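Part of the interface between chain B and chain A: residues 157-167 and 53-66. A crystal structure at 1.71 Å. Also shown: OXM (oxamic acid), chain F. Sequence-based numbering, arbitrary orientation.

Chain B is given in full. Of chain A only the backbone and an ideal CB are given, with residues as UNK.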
# COMPACT_ATOMS: atom_id res chain seq x y z
N GLY B 157 10.83 12.76 11.27
CA GLY B 157 12.07 12.18 11.76
C GLY B 157 12.11 10.67 11.65
O GLY B 157 13.15 10.08 11.36
N MET B 158 10.97 10.01 11.89
CA MET B 158 10.92 8.56 11.76
C MET B 158 11.30 8.12 10.35
O MET B 158 12.03 7.15 10.17
CB MET B 158 9.54 8.04 12.14
CG MET B 158 9.39 6.52 12.05
SD MET B 158 10.53 5.66 13.14
CE MET B 158 9.96 3.97 12.98
N LEU B 159 10.80 8.84 9.34
CA LEU B 159 11.13 8.52 7.96
C LEU B 159 12.59 8.83 7.66
O LEU B 159 13.31 8.00 7.10
CB LEU B 159 10.22 9.30 7.01
CG LEU B 159 10.60 9.28 5.52
CD1 LEU B 159 10.37 7.90 4.92
CD2 LEU B 159 9.82 10.33 4.77
N ASP B 160 13.03 10.04 7.99
CA ASP B 160 14.43 10.41 7.75
C ASP B 160 15.37 9.47 8.50
O ASP B 160 16.38 9.02 7.95
CB ASP B 160 14.66 11.86 8.17
CG ASP B 160 13.91 12.85 7.30
OD1 ASP B 160 13.85 12.62 6.07
OD2 ASP B 160 13.38 13.85 7.83
N SER B 161 15.04 9.15 9.76
CA SER B 161 15.86 8.23 10.53
C SER B 161 15.88 6.83 9.91
O SER B 161 16.92 6.16 9.93
CB SER B 161 15.35 8.16 11.97
OG SER B 161 15.45 9.42 12.61
N SER B 162 14.75 6.38 9.37
CA SER B 162 14.70 5.05 8.78
C SER B 162 15.62 4.94 7.57
O SER B 162 16.16 3.87 7.29
CB SER B 162 13.27 4.69 8.37
OG SER B 162 12.91 5.34 7.17
N ARG B 163 15.82 6.05 6.86
CA ARG B 163 16.70 6.04 5.69
C ARG B 163 18.16 5.99 6.12
O ARG B 163 18.96 5.22 5.56
CB ARG B 163 16.40 7.27 4.83
CG ARG B 163 14.98 7.27 4.29
CD ARG B 163 14.56 8.62 3.74
NE ARG B 163 13.38 8.51 2.89
CZ ARG B 163 12.64 9.54 2.48
NH1 ARG B 163 12.94 10.77 2.85
NH2 ARG B 163 11.59 9.33 1.70
N LEU B 164 18.54 6.81 7.10
CA LEU B 164 19.86 6.69 7.71
C LEU B 164 20.12 5.27 8.18
O LEU B 164 21.17 4.69 7.89
CB LEU B 164 19.98 7.67 8.88
CG LEU B 164 21.22 7.51 9.76
CD1 LEU B 164 22.50 7.70 8.95
CD2 LEU B 164 21.17 8.50 10.92
N ARG B 165 19.16 4.69 8.90
CA ARG B 165 19.36 3.36 9.49
C ARG B 165 19.50 2.29 8.41
O ARG B 165 20.30 1.36 8.56
CB ARG B 165 18.20 3.03 10.43
CG ARG B 165 18.14 3.90 11.68
CD ARG B 165 16.82 3.74 12.42
NE ARG B 165 16.51 2.33 12.67
CZ ARG B 165 15.44 1.68 12.21
NH1 ARG B 165 14.52 2.29 11.46
NH2 ARG B 165 15.28 0.40 12.50
N ARG B 166 18.72 2.39 7.33
CA ARG B 166 18.80 1.39 6.27
C ARG B 166 20.19 1.35 5.65
O ARG B 166 20.71 0.28 5.33
CB ARG B 166 17.75 1.68 5.19
CG ARG B 166 17.85 0.81 3.93
CD ARG B 166 17.36 -0.61 4.17
NE ARG B 166 17.84 -1.52 3.14
CZ ARG B 166 17.22 -2.64 2.76
NH1 ARG B 166 16.07 -2.99 3.31
NH2 ARG B 166 17.76 -3.40 1.81
N MET B 167 20.81 2.52 5.47
CA MET B 167 22.09 2.58 4.78
C MET B 167 23.22 2.04 5.66
O MET B 167 24.08 1.30 5.18
CB MET B 167 22.37 4.03 4.36
CG MET B 167 21.44 4.50 3.24
SD MET B 167 21.79 6.15 2.61
CE MET B 167 20.45 7.09 3.35
N UNK A 53 10.53 1.41 -0.62
CA UNK A 53 10.18 0.19 0.09
C UNK A 53 11.35 -0.36 0.91
O UNK A 53 11.13 -0.95 1.97
CB UNK A 53 9.70 -0.87 -0.90
N UNK A 54 12.58 -0.17 0.44
CA UNK A 54 13.73 -0.52 1.26
C UNK A 54 13.74 0.30 2.55
O UNK A 54 14.03 -0.23 3.63
CB UNK A 54 15.03 -0.30 0.48
N UNK A 55 13.42 1.59 2.46
CA UNK A 55 13.24 2.40 3.66
C UNK A 55 12.11 1.86 4.52
O UNK A 55 12.20 1.86 5.75
CB UNK A 55 12.96 3.86 3.29
N UNK A 56 11.03 1.38 3.89
CA UNK A 56 9.90 0.86 4.65
C UNK A 56 10.30 -0.34 5.49
O UNK A 56 9.89 -0.47 6.65
CB UNK A 56 8.76 0.48 3.71
N UNK A 57 11.08 -1.26 4.91
CA UNK A 57 11.56 -2.40 5.67
C UNK A 57 12.24 -1.94 6.96
O UNK A 57 11.98 -2.48 8.04
CB UNK A 57 12.52 -3.24 4.83
N UNK A 58 13.11 -0.94 6.85
CA UNK A 58 13.81 -0.44 8.03
C UNK A 58 12.85 0.21 9.01
O UNK A 58 13.02 0.10 10.23
CB UNK A 58 14.90 0.56 7.62
N UNK A 59 11.81 0.89 8.51
CA UNK A 59 10.76 1.42 9.38
C UNK A 59 10.18 0.31 10.25
O UNK A 59 9.89 0.53 11.43
CB UNK A 59 9.65 2.08 8.55
N UNK A 60 9.99 -0.88 9.69
CA UNK A 60 9.42 -2.00 10.44
C UNK A 60 10.51 -2.97 10.91
O UNK A 60 10.21 -4.12 11.23
CB UNK A 60 8.39 -2.74 9.58
N UNK A 61 11.77 -2.53 10.93
CA UNK A 61 12.85 -3.23 11.63
C UNK A 61 13.24 -4.56 10.99
O UNK A 61 13.68 -5.47 11.69
CB UNK A 61 12.44 -3.48 13.08
N UNK A 62 13.11 -4.71 9.67
CA UNK A 62 13.57 -5.92 9.01
C UNK A 62 14.39 -5.54 7.78
O UNK A 62 14.44 -4.38 7.37
CB UNK A 62 12.39 -6.82 8.63
N UNK A 63 15.04 -6.55 7.20
CA UNK A 63 15.99 -6.32 6.12
C UNK A 63 15.52 -6.78 4.75
O UNK A 63 16.34 -6.99 3.86
CB UNK A 63 17.31 -7.02 6.45
N UNK A 64 14.21 -6.93 4.57
CA UNK A 64 13.69 -7.27 3.25
C UNK A 64 14.17 -6.24 2.25
O UNK A 64 14.09 -5.03 2.49
CB UNK A 64 12.16 -7.35 3.26
N UNK A 65 14.68 -6.71 1.11
CA UNK A 65 15.20 -5.85 0.07
C UNK A 65 14.27 -5.88 -1.14
O UNK A 65 13.89 -6.96 -1.61
CB UNK A 65 16.62 -6.27 -0.32
N UNK A 66 13.91 -4.71 -1.63
CA UNK A 66 13.19 -4.55 -2.89
C UNK A 66 14.15 -3.92 -3.90
O UNK A 66 14.74 -2.87 -3.62
CB UNK A 66 11.93 -3.70 -2.71
C1 OXM F . 9.36 14.09 1.09
N1 OXM F . 9.04 14.25 -0.32
O1 OXM F . 8.95 14.88 1.89
C2 OXM F . 10.22 12.92 1.56
O2 OXM F . 11.20 13.12 2.33
O3 OXM F . 9.96 11.75 1.18

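Two helices cross almost at right angles here, 98° between their directions, with axes 8.3 Å apart at closest approach.

Position 53 points away from chain B and is unconstrained by it; it is Leu A53. At 54 the CB lies sideways, 3.9 Å from Arg B166 CZ. The long arginine passes close by, so a small residue suits; Cys A54 sets its SG over one face of that guanidinium, 3.9 Å from Arg B166 NH2.

Position 55 looks along the side of Arg B163, its CB 4.1 Å from Arg B163 CG, with Ser B162 and Leu B159 nearby. A flat ring could lie against the aliphatic stem, and a polar one could also address the guanidinium. The residue is His A55: Arg B163 CG sits 3.5 Å from the centroid of the imidazole of His A55, over its face, while a water bridges His A55 ND1 (3.1 Å) and Arg B163 NH2 (2.9 Å). The same arginine grips the oxamate, NH1 of Arg B163 to O2 of OXM and NH2 to O3, both 3.0 Å.

Position 56 faces away and is Asn A56. At 57 the CB is 3.9 Å from Arg B166 NH1, favouring something small; Ser A57 OG donates to the backbone O of position 64, 2.8 Å away.

Position 58 points toward chain B, its CB 3.6 Å from Ser B162 O. Glycine or alanine would fit, but a short donor gains a bond. Ser A58 takes it, OG to Ser B162 O at 3.1 Å, and the carbonyl O of Ser A58 accepts from Arg B165 NH1 (2.9 Å) and NH2 (3.2 Å).

At 59, Ser B162 CB and Met B158 CE offer an apolar surface for a modest aliphatic. Val A59 brings CG2 to 3.4 Å from Ser B162 CB and CG1 to 4.1 Å from Met B158 CE.

Position 60, pointing away and leaving helical geometry, is Val A60. At 61 positive phi (70°) favours glycine, asparagine or aspartate, and Arg B165 NH2, 4.8 Å from the CB, argues for an acid. Asp A61 closes a salt bridge, OD1 to Arg B165 NH2, 3.0 Å.

Position 62 faces away: Asn A62. At 63 the backbone angles (-109/21) admit most residues; the deposited Gly A63 is one choice among several. Position 64 also points away, yet Ile A64 O accepts from Arg B166 NH1 at 3.0 Å. At 65 the CB lies 3.8 Å from Arg B166 NH2, so a short acceptor suits. Thr A65 OG1 receives Arg B166 NH2 at 3.0 Å. Position 66, out of contact, is Val A66.

Chain A, residues 53-66: LCHNSSVVDNGITV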
# COMPACT_ATOMS: atom_id res chain seq x y z
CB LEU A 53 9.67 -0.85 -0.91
CG LEU A 53 8.29 -0.52 -1.48
CD1 LEU A 53 8.06 -1.23 -2.80
CD2 LEU A 53 7.19 -0.88 -0.49
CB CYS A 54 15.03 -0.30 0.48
SG CYS A 54 15.39 -1.60 -0.73
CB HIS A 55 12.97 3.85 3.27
CG HIS A 55 14.03 4.45 2.39
ND1 HIS A 55 13.79 5.51 1.55
CD2 HIS A 55 15.33 4.13 2.23
CE1 HIS A 55 14.90 5.82 0.90
NE2 HIS A 55 15.85 4.99 1.29
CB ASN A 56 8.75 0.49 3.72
CG ASN A 56 7.52 0.01 4.48
OD1 ASN A 56 6.78 0.81 5.06
ND2 ASN A 56 7.30 -1.30 4.48
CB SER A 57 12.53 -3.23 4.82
OG SER A 57 11.88 -3.75 3.67
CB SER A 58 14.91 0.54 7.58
OG SER A 58 15.51 1.19 8.68
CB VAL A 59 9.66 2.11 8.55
CG1 VAL A 59 8.46 2.50 9.42
CG2 VAL A 59 10.20 3.34 7.84
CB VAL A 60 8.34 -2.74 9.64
CG1 VAL A 60 7.17 -1.81 9.32
CG2 VAL A 60 8.91 -3.35 8.37
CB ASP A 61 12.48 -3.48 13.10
CG ASP A 61 12.31 -2.19 13.89
OD1 ASP A 61 13.08 -1.24 13.66
OD2 ASP A 61 11.40 -2.14 14.75
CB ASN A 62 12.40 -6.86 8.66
CG ASN A 62 11.60 -6.41 7.44
OD1 ASN A 62 12.14 -5.99 6.42
ND2 ASN A 62 10.28 -6.53 7.55
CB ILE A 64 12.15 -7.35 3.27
CG1 ILE A 64 11.68 -8.52 4.14
CG2 ILE A 64 11.60 -7.44 1.85
CD1 ILE A 64 11.94 -9.90 3.55
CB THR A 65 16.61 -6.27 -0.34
OG1 THR A 65 17.48 -6.22 0.80
CG2 THR A 65 17.15 -5.34 -1.42
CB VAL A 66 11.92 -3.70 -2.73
CG1 VAL A 66 11.15 -3.63 -4.05
CG2 VAL A 66 11.04 -4.25 -1.62
O HOH W 1 10.92 6.56 1.60
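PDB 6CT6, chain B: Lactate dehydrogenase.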